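Local structure of pseudoazurin (Methylobacterium extorquens, 1PMY) at residues 16-21 with 40-45; 3-8 with 21-26. The protein binds one copper ion per subunit and probably carries electrons between redox partners in the periplasm. All blocks are in the same frame, centred on the assembly; numbering follows the deposited sequence.

Contact 1: 16-21 with 40-45; sequences MVFDPA and HNVETI. With CU (copper (II) ion), chain B.
The blue-copper site of a cupredoxin shows how a metal ligand is framed by its second shell, and here Met-16 and Phe-18 pack against the chain segment that carries the ligand His-40. The imidazole binds copper through His-40 ND1 at 2.1 Å; Cys-78, His-81 and Met-86 complete the site. Met-16 is not a ligand: its SD comes to the imidazole rim at His-40 CE1, 3.5 Å away. This sulfur-aromatic contact lies in the plane of the ring, 89° off its normal, and the two side chains cross almost perpendicularly. A bend at chi2 (-62°) turns the Met-16 sulfur to that rim, while NE2 of the same ring gives a weak hydrogen bond to Asn-9 OD1.

Next along the chain, the CB of Asn-41 points away from segment 16-21, and its amide is used elsewhere: OD1 receives the N-H of Ala-79, the residue after Cys-78, which ties the two ligand segments together, and ND2 gives to Thr-58 O. Phe-18, its CG anti to the carbonyl carbon (chi1 -74°), reaches across to this segment, its CE1 resting 3.7 Å from CG2 of Val-42 in an oblique approach. An alanine in place of Phe-18 is likely to open a gap beside Val-42 and strip the cover from the backbone carbonyl of Asn-41. That carbonyl is buried without a hydrogen-bonding partner in the model; its oxygen meets the edge of the phenyl ring, near the ring plane, with Phe-18 CZ 3.6 Å from Asn-41 O.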
ATOM      1  N   MET A  16      10.398  -5.076  -8.009  1.00 13.59           N
ATOM      2  CA  MET A  16       8.954  -4.730  -7.964  1.00 13.27           C
ATOM      3  C   MET A  16       8.554  -4.225  -6.580  1.00 12.67           C
ATOM      4  O   MET A  16       7.920  -4.998  -5.791  1.00 11.65           O
ATOM      5  CB  MET A  16       8.101  -5.855  -8.445  1.00 13.67           C
ATOM      6  CG  MET A  16       8.567  -6.601  -9.650  1.00 14.36           C
ATOM      7  SD  MET A  16       8.607  -5.347 -11.000  1.00 15.25           S
ATOM      8  CE  MET A  16       9.147  -6.379 -12.329  1.00 15.81           C
ATOM      9  N   VAL A  17       8.897  -3.007  -6.269  1.00 11.85           N
ATOM     10  CA  VAL A  17       8.655  -2.356  -5.016  1.00 11.75           C
ATOM     11  C   VAL A  17       8.056  -0.903  -5.118  1.00 11.18           C
ATOM     12  O   VAL A  17       8.143  -0.246  -6.153  1.00 10.28           O
ATOM     13  CB  VAL A  17       9.952  -2.267  -4.164  1.00 12.25           C
ATOM     14  CG1 VAL A  17      10.658  -3.622  -4.017  1.00 12.10           C
ATOM     15  CG2 VAL A  17      10.925  -1.282  -4.789  1.00 12.26           C
ATOM     16  N   PHE A  18       7.402  -0.561  -4.026  1.00 10.08           N
ATOM     17  CA  PHE A  18       6.870   0.762  -3.805  1.00 10.98           C
ATOM     18  C   PHE A  18       7.971   1.378  -2.904  1.00 11.89           C
ATOM     19  O   PHE A  18       8.443   0.665  -2.009  1.00 12.02           O
ATOM     20  CB  PHE A  18       5.506   0.828  -3.127  1.00 10.79           C
ATOM     21  CG  PHE A  18       4.339   0.447  -3.976  1.00 10.92           C
ATOM     22  CD1 PHE A  18       3.715   1.294  -4.896  1.00 11.57           C
ATOM     23  CD2 PHE A  18       3.753  -0.805  -3.710  1.00 10.93           C
ATOM     24  CE1 PHE A  18       2.570   0.856  -5.597  1.00 10.51           C
ATOM     25  CE2 PHE A  18       2.643  -1.245  -4.442  1.00 11.52           C
ATOM     26  CZ  PHE A  18       2.066  -0.465  -5.405  1.00 11.38           C
ATOM     27  N   ASP A  19       8.215   2.660  -3.136  1.00 12.21           N
ATOM     28  CA  ASP A  19       9.261   3.271  -2.196  1.00 13.99           C
ATOM     29  C   ASP A  19       8.729   4.655  -1.816  1.00 13.49           C
ATOM     30  O   ASP A  19       8.692   5.500  -2.750  1.00 14.33           O
ATOM     31  CB  ASP A  19      10.597   3.359  -2.955  1.00 15.24           C
ATOM     32  CG  ASP A  19      11.696   3.985  -2.075  1.00 16.42           C
ATOM     33  OD1 ASP A  19      11.515   4.058  -0.840  1.00 17.31           O
ATOM     34  OD2 ASP A  19      12.765   4.330  -2.612  1.00 17.57           O
ATOM     35  N   PRO A  20       8.404   4.869  -0.577  1.00 13.12           N
ATOM     36  CA  PRO A  20       8.443   3.966   0.526  1.00 12.82           C
ATOM     37  C   PRO A  20       7.267   2.920   0.500  1.00 13.03           C
ATOM     38  O   PRO A  20       6.321   3.248  -0.150  1.00 12.96           O
ATOM     39  CB  PRO A  20       8.301   4.869   1.741  1.00 13.59           C
ATOM     40  CG  PRO A  20       7.423   5.975   1.272  1.00 13.51           C
ATOM     41  CD  PRO A  20       7.966   6.232  -0.164  1.00 13.96           C
ATOM     42  N   ALA A  21       7.577   1.822   1.178  1.00 12.55           N
ATOM     43  CA  ALA A  21       6.571   0.724   1.225  1.00 12.70           C
ATOM     44  C   ALA A  21       5.665   0.901   2.428  1.00 12.15           C
ATOM     45  O   ALA A  21       4.527   0.291   2.503  1.00 11.40           O
ATOM     46  CB  ALA A  21       7.351  -0.591   1.237  1.00 12.40           C
ATOM     47  N   HIS A  40       3.229  -0.458 -13.662  1.00  9.60           N
ATOM     48  CA  HIS A  40       2.770  -0.642 -12.260  1.00 10.16           C
ATOM     49  C   HIS A  40       1.429   0.017 -12.039  1.00  9.63           C
ATOM     50  O   HIS A  40       1.111   0.983 -12.759  1.00  9.13           O
ATOM     51  CB  HIS A  40       3.842  -0.218 -11.278  1.00 10.41           C
ATOM     52  CG  HIS A  40       5.159  -0.863 -11.426  1.00 11.36           C
ATOM     53  ND1 HIS A  40       5.579  -2.140 -11.156  1.00 11.17           N
ATOM     54  CD2 HIS A  40       6.300  -0.240 -11.932  1.00 11.43           C
ATOM     55  CE1 HIS A  40       6.837  -2.305 -11.429  1.00 11.87           C
ATOM     56  NE2 HIS A  40       7.295  -1.163 -11.871  1.00 12.30           N
ATOM     57  N   ASN A  41       0.678  -0.496 -11.051  1.00  8.74           N
ATOM     58  CA  ASN A  41      -0.579   0.212 -10.644  1.00  9.24           C
ATOM     59  C   ASN A  41      -0.641   0.079  -9.099  1.00  8.51           C
ATOM     60  O   ASN A  41       0.223  -0.545  -8.476  1.00  8.68           O
ATOM     61  CB  ASN A  41      -1.840  -0.122 -11.337  1.00  9.54           C
ATOM     62  CG  ASN A  41      -2.469  -1.461 -10.905  1.00  9.35           C
ATOM     63  OD1 ASN A  41      -1.697  -2.232 -10.271  1.00  9.49           O
ATOM     64  ND2 ASN A  41      -3.780  -1.457 -11.064  1.00 10.40           N
ATOM     65  N   VAL A  42      -1.799   0.503  -8.619  1.00  9.28           N
ATOM     66  CA  VAL A  42      -2.143   0.411  -7.198  1.00  9.23           C
ATOM     67  C   VAL A  42      -3.614  -0.090  -7.100  1.00  9.21           C
ATOM     68  O   VAL A  42      -4.545   0.377  -7.809  1.00  9.30           O
ATOM     69  CB  VAL A  42      -2.047   1.852  -6.556  1.00  9.88           C
ATOM     70  CG1 VAL A  42      -2.232   1.644  -5.027  1.00 10.73           C
ATOM     71  CG2 VAL A  42      -0.587   2.375  -6.707  1.00 10.38           C
ATOM     72  N   GLU A  43      -3.752  -1.078  -6.239  1.00  8.58           N
ATOM     73  CA  GLU A  43      -5.134  -1.638  -6.058  1.00  7.52           C
ATOM     74  C   GLU A  43      -5.269  -2.078  -4.632  1.00  7.18           C
ATOM     75  O   GLU A  43      -4.320  -2.650  -3.999  1.00  7.20           O
ATOM     76  CB  GLU A  43      -5.442  -2.790  -7.022  1.00  7.41           C
ATOM     77  CG  GLU A  43      -6.817  -3.436  -6.864  1.00  7.73           C
ATOM     78  CD  GLU A  43      -7.225  -4.447  -7.897  1.00  8.69           C
ATOM     79  OE1 GLU A  43      -6.433  -4.612  -8.815  1.00  9.94           O
ATOM     80  OE2 GLU A  43      -8.318  -5.016  -7.843  1.00  9.91           O
ATOM     81  N   THR A  44      -6.457  -1.828  -4.125  1.00  6.88           N
ATOM     82  CA  THR A  44      -6.744  -2.276  -2.715  1.00  6.86           C
ATOM     83  C   THR A  44      -6.533  -3.831  -2.635  1.00  5.46           C
ATOM     84  O   THR A  44      -6.891  -4.536  -3.620  1.00  7.49           O
ATOM     85  CB  THR A  44      -8.299  -2.031  -2.498  1.00  7.43           C
ATOM     86  OG1 THR A  44      -8.495  -0.592  -2.599  1.00  8.56           O
ATOM     87  CG2 THR A  44      -8.879  -2.612  -1.189  1.00  7.94           C
ATOM     88  N   ILE A  45      -6.038  -4.281  -1.510  1.00  5.45           N
ATOM     89  CA  ILE A  45      -6.056  -5.745  -1.259  1.00  5.74           C
ATOM     90  C   ILE A  45      -7.325  -5.944  -0.342  1.00  6.10           C
ATOM     91  O   ILE A  45      -7.448  -5.357   0.753  1.00  6.25           O
ATOM     92  CB  ILE A  45      -4.821  -6.200  -0.464  1.00  6.16           C
ATOM     93  CG1 ILE A  45      -3.677  -6.245  -1.523  1.00  6.51           C
ATOM     94  CG2 ILE A  45      -5.069  -7.745   0.005  1.00  3.72           C
ATOM     95  CD1 ILE A  45      -2.300  -6.076  -0.824  1.00  6.75           C
TER
HETATM   96 CU    CU B 124       4.159  -3.388 -10.317  1.00 12.48          CU

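Contact 2: 3-8 with 21-26; sequences VAVKML and ALVRLK
Val-3 and Val-23 meet in the interior of the Greek-key beta sandwich, where segments 3-8 and 21-26 illustrate how two facing layers can pack without sharing a backbone bond. The strand axes approach to 9.5 Å and run nearly antiparallel, at 168°. Strand 2-8 takes backbone partners from strand 30-34, whereas Ala-21 is hydrogen-bonded through its backbone to Leu-89, in the layer across.

The side chain of Val-3 can be traced outward. Its CB is directed at the other strand, and there the chain forks. CG1, anti to the backbone N (chi1 169°), lies 3.9 Å from Val-23 CG1, the two valines sliding past each other in opposite senses. The second branch, CG2, meets Leu-25 CD2 at 3.8 Å; although the CB of Leu-25 does not aim at strand 3-8, its longer chain brings that methyl across.

Val-23 thus serves two residues of the opposing strand, one with each branch: CG1 goes to Val-3, while CG2 touches Val-5 CG2 at 3.9 Å. Around this cluster, Val-5 also packs on Phe-18 and Pro-20, and Leu-25 on Phe-68 and Val-90.

No hydrogen bond crosses between the two segments. Every meeting is methyl to methyl at van der Waals distance, which implies that the layers are held here by dispersion and the exclusion of water, with the shapes of the branched side chains, not directional bonds, setting how they fit.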
ATOM      1  N   VAL A   3       2.052  13.085  -0.143  1.00 18.25           N
ATOM      2  CA  VAL A   3       3.298  12.273  -0.061  1.00 16.74           C
ATOM      3  C   VAL A   3       3.413  11.533  -1.400  1.00 15.02           C
ATOM      4  O   VAL A   3       2.386  11.071  -1.906  1.00 14.82           O
ATOM      5  CB  VAL A   3       3.104  11.269   1.135  1.00 17.49           C
ATOM      6  CG1 VAL A   3       4.131  10.194   1.244  1.00 18.12           C
ATOM      7  CG2 VAL A   3       2.956  12.069   2.446  1.00 17.50           C
ATOM      8  N   ALA A   4       4.628  11.460  -1.886  1.00 13.44           N
ATOM      9  CA  ALA A   4       4.881  10.748  -3.138  1.00 12.41           C
ATOM     10  C   ALA A   4       5.542   9.396  -2.796  1.00 12.72           C
ATOM     11  O   ALA A   4       6.532   9.343  -2.061  1.00 13.29           O
ATOM     12  CB  ALA A   4       5.927  11.642  -3.917  1.00 13.22           C
ATOM     13  N   VAL A   5       5.084   8.423  -3.532  1.00 11.94           N
ATOM     14  CA  VAL A   5       5.487   7.054  -3.561  1.00 11.06           C
ATOM     15  C   VAL A   5       5.738   6.678  -5.045  1.00 11.09           C
ATOM     16  O   VAL A   5       4.878   6.940  -5.905  1.00 10.06           O
ATOM     17  CB  VAL A   5       4.325   6.151  -3.002  1.00 10.15           C
ATOM     18  CG1 VAL A   5       4.708   4.653  -3.148  1.00  9.99           C
ATOM     19  CG2 VAL A   5       4.164   6.507  -1.531  1.00 10.43           C
ATOM     20  N   LYS A   6       6.932   6.162  -5.239  1.00 11.86           N
ATOM     21  CA  LYS A   6       7.424   5.707  -6.521  1.00 13.25           C
ATOM     22  C   LYS A   6       7.094   4.202  -6.761  1.00 12.94           C
ATOM     23  O   LYS A   6       7.265   3.395  -5.856  1.00 13.64           O
ATOM     24  CB  LYS A   6       8.926   5.797  -6.687  1.00 14.31           C
ATOM     25  CG  LYS A   6       9.743   6.919  -6.184  1.00 16.31           C
ATOM     26  CD  LYS A   6       9.370   8.344  -6.198  1.00 18.48           C
ATOM     27  CE  LYS A   6       8.274   8.839  -5.269  1.00 19.38           C
ATOM     28  NZ  LYS A   6       8.746   8.695  -3.810  1.00 20.60           N
ATOM     29  N   MET A   7       6.717   3.906  -7.984  1.00 12.06           N
ATOM     30  CA  MET A   7       6.458   2.503  -8.451  1.00 12.41           C
ATOM     31  C   MET A   7       7.705   2.068  -9.240  1.00 12.04           C
ATOM     32  O   MET A   7       7.962   2.620 -10.336  1.00 12.26           O
ATOM     33  CB  MET A   7       5.159   2.546  -9.276  1.00 12.90           C
ATOM     34  CG  MET A   7       4.072   2.995  -8.280  1.00 14.35           C
ATOM     35  SD  MET A   7       2.433   2.862  -9.105  1.00 16.61           S
ATOM     36  CE  MET A   7       2.732   4.078 -10.380  1.00 14.44           C
ATOM     37  N   LEU A   8       8.448   1.176  -8.650  1.00 12.40           N
ATOM     38  CA  LEU A   8       9.759   0.764  -9.207  1.00 12.01           C
ATOM     39  C   LEU A   8       9.924  -0.727  -9.524  1.00 12.46           C
ATOM     40  O   LEU A   8       9.449  -1.594  -8.859  1.00 12.30           O
ATOM     41  CB  LEU A   8      10.858   1.097  -8.171  1.00 12.38           C
ATOM     42  CG  LEU A   8      11.027   2.526  -7.725  1.00 13.02           C
ATOM     43  CD1 LEU A   8      11.714   2.626  -6.368  1.00 13.58           C
ATOM     44  CD2 LEU A   8      11.624   3.401  -8.757  1.00 13.79           C
ATOM     45  N   ALA A  21       7.577   1.822   1.178  1.00 12.55           N
ATOM     46  CA  ALA A  21       6.571   0.724   1.225  1.00 12.70           C
ATOM     47  C   ALA A  21       5.665   0.901   2.428  1.00 12.15           C
ATOM     48  O   ALA A  21       4.527   0.291   2.503  1.00 11.40           O
ATOM     49  CB  ALA A  21       7.351  -0.591   1.237  1.00 12.40           C
ATOM     50  N   LEU A  22       6.043   1.730   3.379  1.00 11.61           N
ATOM     51  CA  LEU A  22       5.295   2.075   4.592  1.00 11.31           C
ATOM     52  C   LEU A  22       5.149   3.610   4.697  1.00 11.55           C
ATOM     53  O   LEU A  22       6.153   4.326   4.663  1.00 11.50           O
ATOM     54  CB  LEU A  22       5.909   1.354   5.802  1.00 11.57           C
ATOM     55  CG  LEU A  22       5.282   1.850   7.135  1.00 12.35           C
ATOM     56  CD1 LEU A  22       3.872   1.413   7.280  1.00 12.62           C
ATOM     57  CD2 LEU A  22       6.181   1.432   8.269  1.00 12.48           C
ATOM     58  N   VAL A  23       3.910   4.035   4.677  1.00 11.34           N
ATOM     59  CA  VAL A  23       3.515   5.426   4.723  1.00 12.28           C
ATOM     60  C   VAL A  23       2.635   5.748   5.932  1.00 12.98           C
ATOM     61  O   VAL A  23       1.544   5.158   6.064  1.00 12.85           O
ATOM     62  CB  VAL A  23       2.740   5.826   3.396  1.00 12.23           C
ATOM     63  CG1 VAL A  23       2.521   7.351   3.437  1.00 12.80           C
ATOM     64  CG2 VAL A  23       3.614   5.522   2.157  1.00 13.45           C
ATOM     65  N   ARG A  24       3.024   6.755   6.688  1.00 14.07           N
ATOM     66  CA  ARG A  24       2.229   7.253   7.851  1.00 14.39           C
ATOM     67  C   ARG A  24       1.536   8.538   7.453  1.00 14.09           C
ATOM     68  O   ARG A  24       2.292   9.441   7.028  1.00 14.54           O
ATOM     69  CB  ARG A  24       3.062   7.327   9.098  1.00 16.32           C
ATOM     70  CG  ARG A  24       3.725   6.012   9.511  1.00 18.81           C
ATOM     71  CD  ARG A  24       4.629   6.186  10.710  1.00 21.64           C
ATOM     72  NE  ARG A  24       5.758   5.196  10.679  1.00 23.48           N
ATOM     73  CZ  ARG A  24       5.766   4.096  11.422  1.00 24.49           C
ATOM     74  NH1 ARG A  24       4.798   3.841  12.300  1.00 24.48           N
ATOM     75  NH2 ARG A  24       6.744   3.179  11.287  1.00 25.25           N
ATOM     76  N   LEU A  25       0.254   8.680   7.488  1.00 13.17           N
ATOM     77  CA  LEU A  25      -0.502   9.856   7.045  1.00 13.48           C
ATOM     78  C   LEU A  25      -1.489  10.253   8.153  1.00 14.17           C
ATOM     79  O   LEU A  25      -1.827   9.469   9.007  1.00 13.30           O
ATOM     80  CB  LEU A  25      -1.433   9.414   5.865  1.00 13.77           C
ATOM     81  CG  LEU A  25      -0.754   9.003   4.560  1.00 13.95           C
ATOM     82  CD1 LEU A  25      -1.815   8.815   3.472  1.00 13.52           C
ATOM     83  CD2 LEU A  25       0.192  10.080   4.098  1.00 14.51           C
ATOM     84  N   LYS A  26      -2.001  11.457   7.956  1.00 13.18           N
ATOM     85  CA  LYS A  26      -3.050  12.025   8.788  1.00 14.57           C
ATOM     86  C   LYS A  26      -4.295  12.029   7.902  1.00 14.22           C
ATOM     87  O   LYS A  26      -4.125  11.997   6.676  1.00 13.81           O
ATOM     88  CB  LYS A  26      -2.776  13.502   9.145  1.00 16.05           C
ATOM     89  CG  LYS A  26      -1.556  13.568  10.107  1.00 18.45           C
ATOM     90  CD  LYS A  26      -1.938  14.466  11.284  1.00 20.80           C
ATOM     91  CE  LYS A  26      -3.129  13.884  12.115  1.00 21.81           C
ATOM     92  NZ  LYS A  26      -3.747  15.080  12.820  1.00 22.36           N
TER

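Overall arrangement
The two contacts lie with their centres about 9 Å apart and depend on the same long strand, 17-25. Near its start this strand pairs with 2-8, Val-17 O being 2.9 Å from Leu-8 N and Asp-19 N 3.0 Å from Lys-6 O. Past the break at Pro-20 and Ala-21, where the Asp-19 to Pro-20 peptide is cis, residues 22-25 of contact 2 face strand 2-8 across the interior instead. Strand 2-8 also runs from contact 2 up to the metal site, where Met-7 CB lies 3.7 Å from His-40 CB. Contact 1 includes a copper ligand, whereas contact 2 is wholly apolar, with the Val-5 side chain about 11 Å from the copper.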